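Local coordinates for protein polyketide biosynthesis enoyl-CoA isomerase PksI (Bacillus subtilis, PDB 4Q1K) that decarboxylates the 3-methylglutaconyl group tethered to the polyketide synthase PksL to 3-methylcrotonyl, a step in the biosynthesis of the antibiotic bacillaene, at residues 28-31 with 32-36; 159-162 with 163-167; 224-227 with 228-232. The protein carries 1 engineered substitution. All blocks are in the same frame, centred on the assembly; numbering follows the deposited sequence.

Contact 1: residues 28-31 with 32-36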
# COMPACT_ATOMS: atom_id res chain seq x y z
N ILE B 28 -1.86 8.98 -32.98
CA ILE B 28 -2.59 10.19 -33.24
C ILE B 28 -2.06 11.27 -32.29
O ILE B 28 -2.07 11.09 -31.08
CB ILE B 28 -4.11 10.03 -32.98
CG1 ILE B 28 -4.76 9.05 -33.93
CG2 ILE B 28 -4.79 11.38 -33.21
CD1 ILE B 28 -6.28 8.96 -33.74
N GLU B 29 -1.64 12.41 -32.83
CA GLU B 29 -1.39 13.59 -32.03
C GLU B 29 -2.77 14.20 -31.74
O GLU B 29 -3.42 14.75 -32.61
CB GLU B 29 -0.46 14.54 -32.83
CG GLU B 29 0.02 15.79 -32.14
CD GLU B 29 1.20 16.48 -32.89
OE1 GLU B 29 2.22 15.79 -33.18
OE2 GLU B 29 1.07 17.72 -33.16
N ILE B 30 -3.24 14.05 -30.52
CA ILE B 30 -4.56 14.56 -30.03
C ILE B 30 -4.50 16.04 -29.84
O ILE B 30 -5.44 16.74 -30.15
CB ILE B 30 -4.95 13.96 -28.63
CG1 ILE B 30 -5.12 12.43 -28.64
CG2 ILE B 30 -6.24 14.59 -28.01
CD1 ILE B 30 -5.87 11.91 -29.85
N GLU B 31 -3.42 16.56 -29.29
CA GLU B 31 -3.29 18.04 -29.22
C GLU B 31 -1.81 18.15 -29.56
O GLU B 31 -1.13 17.13 -29.67
CB GLU B 31 -3.46 18.54 -27.79
CG GLU B 31 -4.71 18.08 -27.08
CD GLU B 31 -5.77 19.13 -27.09
OE1 GLU B 31 -6.29 19.36 -28.20
OE2 GLU B 31 -6.09 19.70 -25.99
N SER B 32 -1.32 19.36 -29.58
CA SER B 32 0.05 19.61 -29.87
C SER B 32 1.03 18.86 -28.96
O SER B 32 2.15 18.49 -29.41
CB SER B 32 0.25 21.16 -29.75
OG SER B 32 1.64 21.40 -29.80
N ALA B 33 0.69 18.66 -27.69
CA ALA B 33 1.60 17.96 -26.76
C ALA B 33 1.09 16.63 -26.21
O ALA B 33 1.60 16.18 -25.16
CB ALA B 33 1.91 18.91 -25.56
N ILE B 34 0.08 16.01 -26.83
CA ILE B 34 -0.45 14.72 -26.35
C ILE B 34 -0.46 13.77 -27.54
O ILE B 34 -1.09 14.08 -28.61
CB ILE B 34 -1.95 14.88 -25.95
CG1 ILE B 34 -2.00 16.00 -24.87
CG2 ILE B 34 -2.49 13.52 -25.41
CD1 ILE B 34 -3.42 16.26 -24.32
N ILE B 35 0.13 12.59 -27.31
CA ILE B 35 0.25 11.57 -28.37
C ILE B 35 -0.50 10.33 -27.84
O ILE B 35 -0.26 9.90 -26.71
CB ILE B 35 1.75 11.28 -28.68
CG1 ILE B 35 1.96 10.34 -29.87
CG2 ILE B 35 2.52 10.80 -27.44
CD1 ILE B 35 1.35 10.85 -31.13
N GLN B 36 -1.35 9.81 -28.68
CA GLN B 36 -2.10 8.57 -28.40
C GLN B 36 -1.51 7.42 -29.17
O GLN B 36 -1.28 7.52 -30.40
CB GLN B 36 -3.59 8.77 -28.66
CG GLN B 36 -4.45 7.51 -28.46
CD GLN B 36 -5.90 7.85 -28.78
OE1 GLN B 36 -6.54 8.51 -27.99
NE2 GLN B 36 -6.36 7.54 -29.95
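I28 and Q36 are a hydrogen-bonded antiparallel pair: Q36 N donates to I28 O at 2.8 Å and I28 N returns a bond to Q36 O at 3.0 Å, the latter with its donor in the carbonyl plane. Nearer the turn, I34 O faces two successive amides. It accepts from I30 N at 2.9 Å, although the N-H is bent to 133°, while E31 N supplies only a weak bond. With I30 and E31 both opposite I34, this is a classic beta bulge. A type I turn from E31 to I34 completes the hairpin; its closing bond, from I34 N to E31 O, is straight at the hydrogen, yet the donor stands well above the carbonyl plane.

The carboxylates turn elsewhere for partners: E29 makes a salt bridge to K68 through OE2 and a hydrogen bond to Y69 OH through OE1, and E31 OE2 hydrogen bonds to Q213 NE2 of helix 201-215. The aliphatic part of E31 does the packing, its CG lying 3.5 Å from I34 CD1 as the two side chains run side by side. I30 places CD1 3.9 Å from Q36 OE1. On the face shared by E29 and I35, the latter has CG1 anti to its backbone N (chi1 -174°), and chi2 at 58° then turns CD1 back to 3.4 Å from I28 O. Strand 71-75 and helix 201-215 cover the I34 side chain. The hairpin thus forms one margin of the six-stranded sheet of this crotonase-like subunit, and its chemistry implies a division of labour: backbone bonds fix the register, while methyl and methylene groups fill the flanks.

Contact 2: residues 159-162 with 163-167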
# COMPACT_ATOMS: atom_id res chain seq x y z
N MET B 159 7.92 -10.83 -17.30
CA MET B 159 7.59 -9.46 -17.70
C MET B 159 7.54 -8.48 -16.52
O MET B 159 6.78 -7.51 -16.55
CB MET B 159 6.26 -9.44 -18.46
CG MET B 159 6.14 -10.50 -19.53
SD MET B 159 6.65 -9.92 -21.16
CE MET B 159 5.15 -9.13 -21.72
N GLY B 160 8.35 -8.74 -15.50
CA GLY B 160 8.46 -7.86 -14.34
C GLY B 160 7.17 -7.85 -13.51
O GLY B 160 7.07 -6.99 -12.62
N ALA B 161 6.27 -8.80 -13.78
CA ALA B 161 4.99 -8.85 -13.08
C ALA B 161 5.27 -8.94 -11.57
O ALA B 161 4.50 -8.37 -10.77
CB ALA B 161 4.22 -10.07 -13.55
N THR B 162 6.31 -9.69 -11.14
CA THR B 162 6.42 -9.85 -9.64
C THR B 162 6.96 -8.61 -8.97
O THR B 162 6.92 -8.48 -7.73
CB THR B 162 7.37 -11.05 -9.28
OG1 THR B 162 8.73 -10.72 -9.72
CG2 THR B 162 6.90 -12.33 -10.03
N PHE B 163 7.42 -7.63 -9.75
CA PHE B 163 7.86 -6.36 -9.15
C PHE B 163 6.70 -5.34 -9.29
O PHE B 163 6.31 -4.68 -8.32
CB PHE B 163 9.08 -5.89 -9.94
CG PHE B 163 9.50 -4.49 -9.57
CD1 PHE B 163 10.09 -4.28 -8.34
CD2 PHE B 163 9.19 -3.41 -10.40
CE1 PHE B 163 10.51 -3.00 -7.97
CE2 PHE B 163 9.54 -2.11 -9.98
CZ PHE B 163 10.20 -1.92 -8.74
N ILE B 164 6.10 -5.22 -10.51
CA ILE B 164 5.17 -4.08 -10.76
C ILE B 164 3.79 -4.32 -10.16
O ILE B 164 3.08 -3.37 -9.79
CB ILE B 164 5.13 -3.72 -12.27
CG1 ILE B 164 4.61 -2.26 -12.50
CG2 ILE B 164 4.25 -4.73 -12.98
CD1 ILE B 164 5.44 -1.14 -11.85
N VAL B 165 3.39 -5.59 -10.05
CA VAL B 165 2.08 -5.84 -9.42
C VAL B 165 2.03 -5.42 -7.90
O VAL B 165 1.15 -4.69 -7.55
CB VAL B 165 1.55 -7.29 -9.76
CG1 VAL B 165 0.18 -7.51 -9.03
CG2 VAL B 165 1.42 -7.50 -11.32
N PRO B 166 2.97 -5.88 -7.06
CA PRO B 166 3.02 -5.39 -5.69
C PRO B 166 3.24 -3.86 -5.69
O PRO B 166 2.72 -3.17 -4.84
CB PRO B 166 4.23 -6.10 -5.07
CG PRO B 166 4.61 -7.25 -6.02
CD PRO B 166 4.00 -6.91 -7.37
N LYS B 167 4.15 -3.37 -6.57
CA LYS B 167 4.41 -1.89 -6.51
C LYS B 167 3.07 -1.07 -6.73
O LYS B 167 2.88 -0.02 -6.12
CB LYS B 167 5.40 -1.63 -7.67
CG LYS B 167 5.82 -0.16 -7.78
CD LYS B 167 6.28 0.40 -6.47
CE LYS B 167 7.57 -0.22 -5.99
NZ LYS B 167 8.24 0.67 -4.96
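V165 sits one helical turn beyond A161, and its CB lies 3.3 Å from A161 O. From there CG2, held beside the backbone N while CG1 is anti to it (chi1 178°), reaches to 3.2 Å from A161 O and 4.4 Å from A161 CB; the side chain also packs on A174 and L178 of helix 171-180. The same carbonyl, A161 O, accepts V165 N at 3.1 Å.

G160 is the N-cap of helix 161-169, and its backbone phi of 67° suits glycine. Its carbonyl serves two amides, I164 N at 2.9 Å, nearly head-on, and F163 N at 3.0 Å, from well above the carbonyl plane. This first turn belongs to a crotonase-like fold and brings the T162 side chain to about 8 Å from that of the active-site residue H249.

E245 holds the start of the helix, accepting from G160 N and hydrogen bonding to T162 OG1, which also meets H229 NE2 of the second subunit. At P166 the helix kinks, since the ring nitrogen has no hydrogen to give. P166 CG instead rests 3.1 Å from T162 O, a carbonyl that hydrogen bonds to a bound glycerol, probably from the crystallisation liquor.

Contact 3: residues 224-227 with 228-232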
# COMPACT_ATOMS: atom_id res chain seq x y z
N VAL B 224 9.19 15.83 -17.09
CA VAL B 224 10.27 14.82 -17.24
C VAL B 224 11.15 14.76 -15.96
O VAL B 224 11.42 13.65 -15.44
CB VAL B 224 11.15 15.14 -18.45
CG1 VAL B 224 12.35 14.16 -18.52
CG2 VAL B 224 10.27 15.03 -19.67
N THR B 225 11.46 15.92 -15.39
CA THR B 225 12.31 15.94 -14.18
C THR B 225 11.59 15.23 -13.05
O THR B 225 12.21 14.44 -12.30
CB THR B 225 12.61 17.40 -13.80
OG1 THR B 225 13.37 17.97 -14.91
CG2 THR B 225 13.42 17.47 -12.50
N LEU B 226 10.30 15.54 -12.92
CA LEU B 226 9.52 14.89 -11.84
C LEU B 226 9.38 13.40 -12.06
O LEU B 226 9.64 12.57 -11.17
CB LEU B 226 8.17 15.60 -11.66
CG LEU B 226 7.47 14.93 -10.40
CD1 LEU B 226 8.17 14.94 -9.01
CD2 LEU B 226 6.10 15.69 -10.36
N LYS B 227 9.01 12.99 -13.27
CA LYS B 227 8.86 11.55 -13.43
C LYS B 227 10.21 10.84 -13.19
O LYS B 227 10.27 9.75 -12.58
CB LYS B 227 8.37 11.25 -14.83
CG LYS B 227 8.38 9.74 -15.16
CD LYS B 227 7.62 9.39 -16.44
CE LYS B 227 7.91 7.90 -16.76
NZ LYS B 227 7.01 7.34 -17.85
N ASP B 228 11.30 11.42 -13.71
CA ASP B 228 12.63 10.78 -13.49
C ASP B 228 12.87 10.51 -12.00
O ASP B 228 13.35 9.43 -11.67
CB ASP B 228 13.73 11.73 -13.93
CG ASP B 228 14.03 11.64 -15.41
OD1 ASP B 228 13.55 10.74 -16.09
OD2 ASP B 228 14.78 12.57 -15.88
N HIS B 229 12.50 11.44 -11.14
CA HIS B 229 12.63 11.33 -9.67
C HIS B 229 11.68 10.29 -9.07
O HIS B 229 12.06 9.40 -8.28
CB HIS B 229 12.35 12.68 -9.05
CG HIS B 229 12.31 12.68 -7.56
ND1 HIS B 229 13.43 12.47 -6.76
CD2 HIS B 229 11.28 12.90 -6.71
CE1 HIS B 229 13.08 12.60 -5.48
NE2 HIS B 229 11.78 12.88 -5.43
N LEU B 230 10.42 10.37 -9.50
CA LEU B 230 9.41 9.40 -8.97
C LEU B 230 9.66 7.93 -9.34
O LEU B 230 9.40 7.02 -8.52
CB LEU B 230 8.01 9.83 -9.45
CG LEU B 230 7.55 11.22 -8.87
CD1 LEU B 230 6.13 11.46 -9.42
CD2 LEU B 230 7.53 11.32 -7.31
N VAL B 231 10.08 7.67 -10.57
CA VAL B 231 10.29 6.29 -10.98
C VAL B 231 11.77 5.83 -10.95
O VAL B 231 12.02 4.67 -11.34
CB VAL B 231 9.65 6.00 -12.38
CG1 VAL B 231 8.17 6.49 -12.49
CG2 VAL B 231 10.51 6.60 -13.54
N ALA B 232 12.68 6.70 -10.47
CA ALA B 232 14.13 6.31 -10.26
C ALA B 232 14.22 4.91 -9.54
O ALA B 232 14.96 4.04 -10.00
CB ALA B 232 14.86 7.41 -9.45
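The NZ of K227, a side chain that passes V231 with its CG 4.1 Å from V231 CG2, is gripped by a salt bridge to D136 and by the carbonyl oxygens of A109, C112 and I114. With all four side-chain torsions within about 12° of 180°, the extended chain carries NZ out to D136 and the three carbonyls.

Helix 220-252 is here built from regular i to i+4 bonds. D228 N reaches V224 O at 2.8 Å, and V231 N reaches K227 O at 2.9 Å. D228 runs alongside V224, with OD2 3.9 Å from V224 CG1, while OD1 forms a salt bridge with R235, about two turns further along. L226 and L230 cross obliquely: L226 CD1 lies 3.8 Å from L230 CG, and L226 CG is equally close to L230 CD1.

These leucines face the third subunit, where L226 packs on P157 and L230 on Q175, while H229 reaches T162 of that subunit. The helix is therefore chemically two-sided. One flank is pinned within its own subunit by a buried lysine whose charge is probably balanced by D136; another offers leucines and a histidine to the trimer interface.

Contacts 2 and 3 meet across the subunit interface through T162 and H229. Within one chain they do not touch, their nearest atoms being about 7 Å apart and their centres 19 Å, but in the homotrimer T162 of one copy hydrogen bonds to H229 of another. T162 O and H229 O each hydrogen bond to glycerol, probably from the crystallisation liquor. The T162 side chain is also about 8 Å from that of the active-site H249, which lies on the same helix 220-252 that carries contact 3, so T162 touches the interface and is near the catalytic residue. Contact 1 lies apart: its centre is 29 Å from that of contact 2 and 21 Å from that of contact 3, and no other subunit touches it.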